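Local coordinates for protein prolyl oligopeptidase (Galerina marginata, PDB 5N4B) that cleaves toxin precursors on the C-terminal side of proline and then macrocyclises the released 25-residue intermediate in amanitin biosynthesis, at residues Asp49-Leu63 and Pro685-Leu697. The protein carries 1 engineered substitution. Residues are numbered along the deposited sequence; the frame is centred on the assembly and turned at random.
Sequences DKWTTAQADLAQSYL and PHPLLIKIDKSWL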
loop_
_atom_site.group_PDB
_atom_site.type_symbol
_atom_site.label_atom_id
_atom_site.label_comp_id
_atom_site.label_asym_id
_atom_site.label_seq_id
_atom_site.Cartn_x
_atom_site.Cartn_y
_atom_site.Cartn_z
ATOM N N ASP A 49 23.429 -17.550 -5.372
ATOM C CA ASP A 49 22.935 -17.510 -6.746
ATOM C C ASP A 49 22.654 -18.911 -7.279
ATOM O O ASP A 49 21.661 -19.126 -7.986
ATOM C CB ASP A 49 23.955 -16.839 -7.651
ATOM C CG ASP A 49 24.100 -15.351 -7.407
ATOM O OD1 ASP A 49 23.239 -14.708 -6.776
ATOM O OD2 ASP A 49 25.108 -14.808 -7.908
ATOM N N LYS A 50 23.516 -19.876 -6.971
ATOM C CA LYS A 50 23.271 -21.248 -7.411
ATOM C C LYS A 50 21.995 -21.784 -6.778
ATOM O O LYS A 50 21.196 -22.467 -7.432
ATOM C CB LYS A 50 24.448 -22.173 -7.108
ATOM C CG LYS A 50 25.646 -21.963 -8.038
ATOM C CD LYS A 50 26.849 -22.844 -7.642
ATOM C CE LYS A 50 28.098 -22.480 -8.461
ATOM N NZ LYS A 50 29.297 -23.294 -8.069
ATOM N N TRP A 51 21.787 -21.470 -5.516
ATOM C CA TRP A 51 20.607 -21.944 -4.808
ATOM C C TRP A 51 19.344 -21.284 -5.335
ATOM O O TRP A 51 18.341 -21.966 -5.587
ATOM C CB TRP A 51 20.764 -21.713 -3.318
ATOM C CG TRP A 51 19.605 -22.174 -2.441
ATOM C CD1 TRP A 51 19.436 -23.410 -1.876
ATOM C CD2 TRP A 51 18.470 -21.403 -2.052
ATOM N NE1 TRP A 51 18.251 -23.446 -1.168
ATOM C CE2 TRP A 51 17.640 -22.220 -1.261
ATOM C CE3 TRP A 51 18.073 -20.107 -2.314
ATOM C CZ2 TRP A 51 16.442 -21.761 -0.722
ATOM C CZ3 TRP A 51 16.877 -19.661 -1.789
ATOM C CH2 TRP A 51 16.085 -20.487 -0.994
ATOM N N THR A 52 19.360 -19.968 -5.532
ATOM C CA THR A 52 18.156 -19.321 -6.032
ATOM C C THR A 52 17.827 -19.780 -7.444
ATOM O O THR A 52 16.644 -19.919 -7.784
ATOM C CB THR A 52 18.251 -17.787 -5.984
ATOM O OG1 THR A 52 19.361 -17.335 -6.766
ATOM C CG2 THR A 52 18.415 -17.286 -4.571
ATOM N N THR A 53 18.861 -19.973 -8.277
ATOM C CA THR A 53 18.665 -20.469 -9.628
ATOM C C THR A 53 18.068 -21.864 -9.603
ATOM O O THR A 53 17.089 -22.145 -10.304
ATOM C CB THR A 53 19.999 -20.457 -10.379
ATOM O OG1 THR A 53 20.435 -19.111 -10.503
ATOM C CG2 THR A 53 19.834 -21.074 -11.770
ATOM N N ALA A 54 18.605 -22.744 -8.740
ATOM C CA ALA A 54 18.067 -24.099 -8.613
ATOM C C ALA A 54 16.605 -24.076 -8.143
ATOM O O ALA A 54 15.767 -24.845 -8.638
ATOM C CB ALA A 54 18.903 -24.961 -7.663
ATOM N N GLN A 55 16.275 -23.205 -7.194
ATOM C CA GLN A 55 14.898 -23.165 -6.717
ATOM C C GLN A 55 13.968 -22.628 -7.795
ATOM O O GLN A 55 12.876 -23.161 -8.008
ATOM C CB GLN A 55 14.799 -22.250 -5.502
ATOM C CG GLN A 55 15.444 -22.772 -4.193
ATOM C CD GLN A 55 14.704 -23.923 -3.539
ATOM O OE1 GLN A 55 13.583 -24.271 -3.907
ATOM N NE2 GLN A 55 15.347 -24.527 -2.605
ATOM N N ALA A 56 14.382 -21.563 -8.475
ATOM C CA ALA A 56 13.533 -20.940 -9.481
ATOM C C ALA A 56 13.324 -21.878 -10.670
ATOM O O ALA A 56 12.196 -21.972 -11.188
ATOM C CB ALA A 56 14.129 -19.600 -9.932
ATOM N N ASP A 57 14.344 -22.646 -11.028
ATOM C CA ASP A 57 14.233 -23.636 -12.095
ATOM C C ASP A 57 13.283 -24.747 -11.694
ATOM O O ASP A 57 12.457 -25.182 -12.513
ATOM C CB ASP A 57 15.613 -24.227 -12.426
ATOM C CG ASP A 57 16.551 -23.252 -13.175
ATOM O OD1 ASP A 57 16.117 -22.150 -13.604
ATOM O OD2 ASP A 57 17.764 -23.619 -13.304
ATOM N N LEU A 58 13.353 -25.215 -10.433
ATOM C CA LEU A 58 12.406 -26.232 -9.956
ATOM C C LEU A 58 10.986 -25.715 -10.004
ATOM O O LEU A 58 10.056 -26.437 -10.414
ATOM C CB LEU A 58 12.763 -26.684 -8.535
ATOM C CG LEU A 58 11.943 -27.797 -7.901
ATOM C CD1 LEU A 58 12.238 -29.100 -8.601
ATOM C CD2 LEU A 58 12.299 -27.904 -6.449
ATOM N N ALA A 59 10.770 -24.496 -9.534
ATOM C CA ALA A 59 9.417 -23.968 -9.527
ATOM C C ALA A 59 8.892 -23.861 -10.950
ATOM O O ALA A 59 7.748 -24.238 -11.229
ATOM C CB ALA A 59 9.376 -22.606 -8.864
ATOM N N GLN A 60 9.712 -23.315 -11.869
ATOM C CA GLN A 60 9.240 -23.168 -13.238
ATOM C C GLN A 60 9.025 -24.522 -13.902
ATOM O O GLN A 60 8.065 -24.688 -14.656
ATOM C CB GLN A 60 10.222 -22.358 -14.085
ATOM C CG GLN A 60 9.691 -22.079 -15.499
ATOM C CD GLN A 60 8.441 -21.286 -15.455
ATOM O OE1 GLN A 60 8.424 -20.149 -14.940
ATOM N NE2 GLN A 60 7.358 -21.866 -15.926
ATOM N N SER A 61 9.878 -25.506 -13.605
ATOM C CA SER A 61 9.676 -26.844 -14.146
ATOM C C SER A 61 8.321 -27.406 -13.683
ATOM O O SER A 61 7.624 -28.106 -14.434
ATOM C CB SER A 61 10.832 -27.766 -13.758
ATOM O OG SER A 61 10.558 -29.099 -14.151
ATOM N N TYR A 62 7.953 -27.179 -12.429
ATOM C CA TYR A 62 6.672 -27.659 -11.932
ATOM C C TYR A 62 5.522 -26.960 -12.649
ATOM O O TYR A 62 4.593 -27.619 -13.132
ATOM C CB TYR A 62 6.548 -27.440 -10.421
ATOM C CG TYR A 62 5.317 -28.065 -9.846
ATOM C CD1 TYR A 62 5.278 -29.405 -9.643
ATOM C CD2 TYR A 62 4.197 -27.341 -9.515
ATOM C CE1 TYR A 62 4.187 -30.033 -9.139
ATOM C CE2 TYR A 62 3.057 -27.997 -9.034
ATOM C CZ TYR A 62 3.078 -29.336 -8.855
ATOM O OH TYR A 62 1.973 -30.026 -8.343
ATOM N N LEU A 63 5.575 -25.642 -12.726
ATOM C CA LEU A 63 4.537 -24.884 -13.411
ATOM C C LEU A 63 4.401 -25.290 -14.881
ATOM O O LEU A 63 3.285 -25.273 -15.419
ATOM C CB LEU A 63 4.822 -23.380 -13.250
ATOM C CG LEU A 63 4.781 -22.883 -11.773
ATOM C CD1 LEU A 63 5.450 -21.502 -11.707
ATOM C CD2 LEU A 63 3.393 -22.874 -11.223
ATOM N N PRO A 685 3.901 -34.348 0.554
ATOM C CA PRO A 685 3.217 -34.802 -0.668
ATOM C C PRO A 685 2.901 -33.704 -1.649
ATOM O O PRO A 685 2.636 -33.995 -2.820
ATOM C CB PRO A 685 1.924 -35.406 -0.136
ATOM C CG PRO A 685 1.762 -34.875 1.233
ATOM C CD PRO A 685 3.121 -34.633 1.764
ATOM N N HIS A 686 2.934 -32.455 -1.191
ATOM C CA HIS A 686 2.595 -31.287 -1.982
ATOM C C HIS A 686 3.825 -30.439 -2.163
ATOM O O HIS A 686 4.650 -30.363 -1.245
ATOM C CB HIS A 686 1.510 -30.482 -1.267
ATOM C CG HIS A 686 0.375 -31.350 -0.822
ATOM N ND1 HIS A 686 -0.163 -31.331 0.445
ATOM C CD2 HIS A 686 -0.335 -32.245 -1.527
ATOM C CE1 HIS A 686 -1.140 -32.233 0.510
ATOM N NE2 HIS A 686 -1.264 -32.796 -0.674
ATOM N N PRO A 687 4.019 -29.860 -3.339
ATOM C CA PRO A 687 5.261 -29.137 -3.595
ATOM C C PRO A 687 5.385 -27.896 -2.737
ATOM O O PRO A 687 4.412 -27.177 -2.488
ATOM C CB PRO A 687 5.156 -28.776 -5.085
ATOM C CG PRO A 687 3.687 -28.672 -5.332
ATOM C CD PRO A 687 3.141 -29.846 -4.512
ATOM N N LEU A 688 6.614 -27.650 -2.308
ATOM C CA LEU A 688 7.008 -26.485 -1.514
ATOM C C LEU A 688 8.048 -25.756 -2.356
ATOM O O LEU A 688 9.210 -26.165 -2.413
ATOM C CB LEU A 688 7.537 -26.893 -0.146
ATOM C CG LEU A 688 6.553 -27.819 0.603
ATOM C CD1 LEU A 688 7.174 -28.348 1.884
ATOM C CD2 LEU A 688 5.264 -27.154 0.976
ATOM N N LEU A 689 7.654 -24.687 -3.027
ATOM C CA LEU A 689 8.419 -24.069 -4.101
ATOM C C LEU A 689 8.588 -22.569 -3.876
ATOM O O LEU A 689 7.817 -21.943 -3.124
ATOM C CB LEU A 689 7.707 -24.208 -5.435
ATOM C CG LEU A 689 7.360 -25.632 -5.815
ATOM C CD1 LEU A 689 6.496 -25.609 -7.064
ATOM C CD2 LEU A 689 8.600 -26.456 -5.989
ATOM N N ILE A 690 9.603 -21.971 -4.508
ATOM C CA ILE A 690 9.807 -20.522 -4.462
ATOM C C ILE A 690 10.198 -20.009 -5.837
ATOM O O ILE A 690 11.045 -20.601 -6.529
ATOM C CB ILE A 690 10.820 -20.086 -3.376
ATOM C CG1 ILE A 690 10.905 -18.560 -3.312
ATOM C CG2 ILE A 690 12.209 -20.708 -3.631
ATOM C CD1 ILE A 690 11.652 -18.101 -2.061
ATOM N N LYS A 691 9.560 -18.896 -6.229
ATOM C CA LYS A 691 9.899 -18.118 -7.415
ATOM C C LYS A 691 10.644 -16.872 -6.975
ATOM O O LYS A 691 10.272 -16.234 -5.986
ATOM C CB LYS A 691 8.627 -17.663 -8.128
ATOM C CG LYS A 691 8.005 -18.676 -8.966
ATOM C CD LYS A 691 6.727 -18.104 -9.628
ATOM C CE LYS A 691 7.000 -16.925 -10.542
ATOM N NZ LYS A 691 5.803 -16.424 -11.299
ATOM N N ILE A 692 11.666 -16.487 -7.738
ATOM C CA ILE A 692 12.570 -15.406 -7.376
ATOM C C ILE A 692 12.750 -14.548 -8.617
ATOM O O ILE A 692 13.480 -14.936 -9.543
ATOM C CB ILE A 692 13.920 -15.915 -6.861
ATOM C CG1 ILE A 692 13.685 -16.868 -5.671
ATOM C CG2 ILE A 692 14.764 -14.706 -6.461
ATOM C CD1 ILE A 692 14.761 -17.858 -5.347
ATOM N N ASP A 693 12.121 -13.386 -8.644
ATOM C CA ASP A 693 12.286 -12.484 -9.783
ATOM C C ASP A 693 13.608 -11.748 -9.628
ATOM O O ASP A 693 13.785 -11.021 -8.653
ATOM C CB ASP A 693 11.106 -11.521 -9.853
ATOM C CG ASP A 693 11.124 -10.625 -11.114
ATOM O OD1 ASP A 693 12.203 -10.410 -11.703
ATOM O OD2 ASP A 693 10.052 -10.123 -11.523
ATOM N N LYS A 694 14.519 -11.909 -10.589
ATOM C CA LYS A 694 15.881 -11.374 -10.453
ATOM C C LYS A 694 16.065 -9.994 -11.078
ATOM O O LYS A 694 17.175 -9.471 -11.055
ATOM C CB LYS A 694 16.869 -12.405 -10.968
ATOM C CG LYS A 694 16.909 -13.573 -9.958
ATOM C CD LYS A 694 17.874 -14.651 -10.289
ATOM C CE LYS A 694 18.025 -15.567 -9.090
ATOM N NZ LYS A 694 18.883 -16.692 -9.472
ATOM N N SER A 695 15.000 -9.360 -11.561
ATOM C CA SER A 695 15.047 -7.956 -11.919
ATOM C C SER A 695 15.014 -7.154 -10.637
ATOM O O SER A 695 14.110 -7.330 -9.816
ATOM C CB SER A 695 13.875 -7.594 -12.814
ATOM O OG SER A 695 13.907 -6.208 -13.164
ATOM N N TRP A 696 16.004 -6.306 -10.441
ATOM C CA TRP A 696 16.153 -5.545 -9.205
ATOM C C TRP A 696 15.378 -4.252 -9.335
ATOM O O TRP A 696 15.896 -3.237 -9.832
ATOM C CB TRP A 696 17.627 -5.301 -8.902
ATOM C CG TRP A 696 17.875 -4.793 -7.481
ATOM C CD1 TRP A 696 17.422 -3.652 -6.940
ATOM C CD2 TRP A 696 18.585 -5.469 -6.456
ATOM N NE1 TRP A 696 17.825 -3.539 -5.629
ATOM C CE2 TRP A 696 18.552 -4.643 -5.306
ATOM C CE3 TRP A 696 19.253 -6.681 -6.400
ATOM C CZ2 TRP A 696 19.152 -5.010 -4.106
ATOM C CZ3 TRP A 696 19.861 -7.048 -5.240
ATOM C CH2 TRP A 696 19.790 -6.216 -4.087
ATOM N N LEU A 697 14.145 -4.267 -8.856
ATOM C CA LEU A 697 13.299 -3.088 -8.954
ATOM C C LEU A 697 13.874 -1.967 -8.103
ATOM O O LEU A 697 14.277 -2.183 -6.947
ATOM C CB LEU A 697 11.908 -3.459 -8.457
ATOM C CG LEU A 697 11.106 -4.432 -9.330
ATOM C CD1 LEU A 697 9.824 -4.789 -8.582
ATOM C CD2 LEU A 697 10.830 -3.855 -10.721
HETATM O O HOH W 1 11.441 -23.899 -5.667
#
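Ala59 and Leu689 meet where the N-terminal helix 46-64 lies across strand 688-693, the outermost parallel strand of the alpha/beta-hydrolase sheet. The two axes approach to 6.7 Å at 112°, and the helix crosses the strand's outer edge, where Ile690 O lies 3.5 Å from Ala59 CB; the other edge bonds to strand 653-659. An early part of the chain is thus built into the catalytic domain.

Apolar packing runs along the crossing. Leu689 forks: its CD2 meets Leu58 CD2 at 4.0 Å, and its CD1 lies against Tyr62 CB and CD2. Pro687 CG sits over one face of the Tyr62 ring, 4.0 Å from its centroid and 28° off the normal, a CH-pi contact. Ile690 CG2 presses on Gln55 CB (3.5 Å), and Ile692 CD1 reaches Thr52 CB at the same separation; the Ile692 side chain lies about 9 Å from that of the charge-relay residue Asp662.

Water supplies a polar link. Ile690 N donates to a water that lies 2.8 Å from both Gln55 O and Gln55 OE1; the chain of Gln55, bent at chi2 (-71°), turns OE1 back towards the same water as its own carbonyl O. Gln55 NE2 donates to Gln678 OE1 of helix 668-680.

At the strand's C-terminal end, Lys694, extended beyond CG, brings NZ to the helix, where it donates to Thr52 OG1 at 2.8 Å.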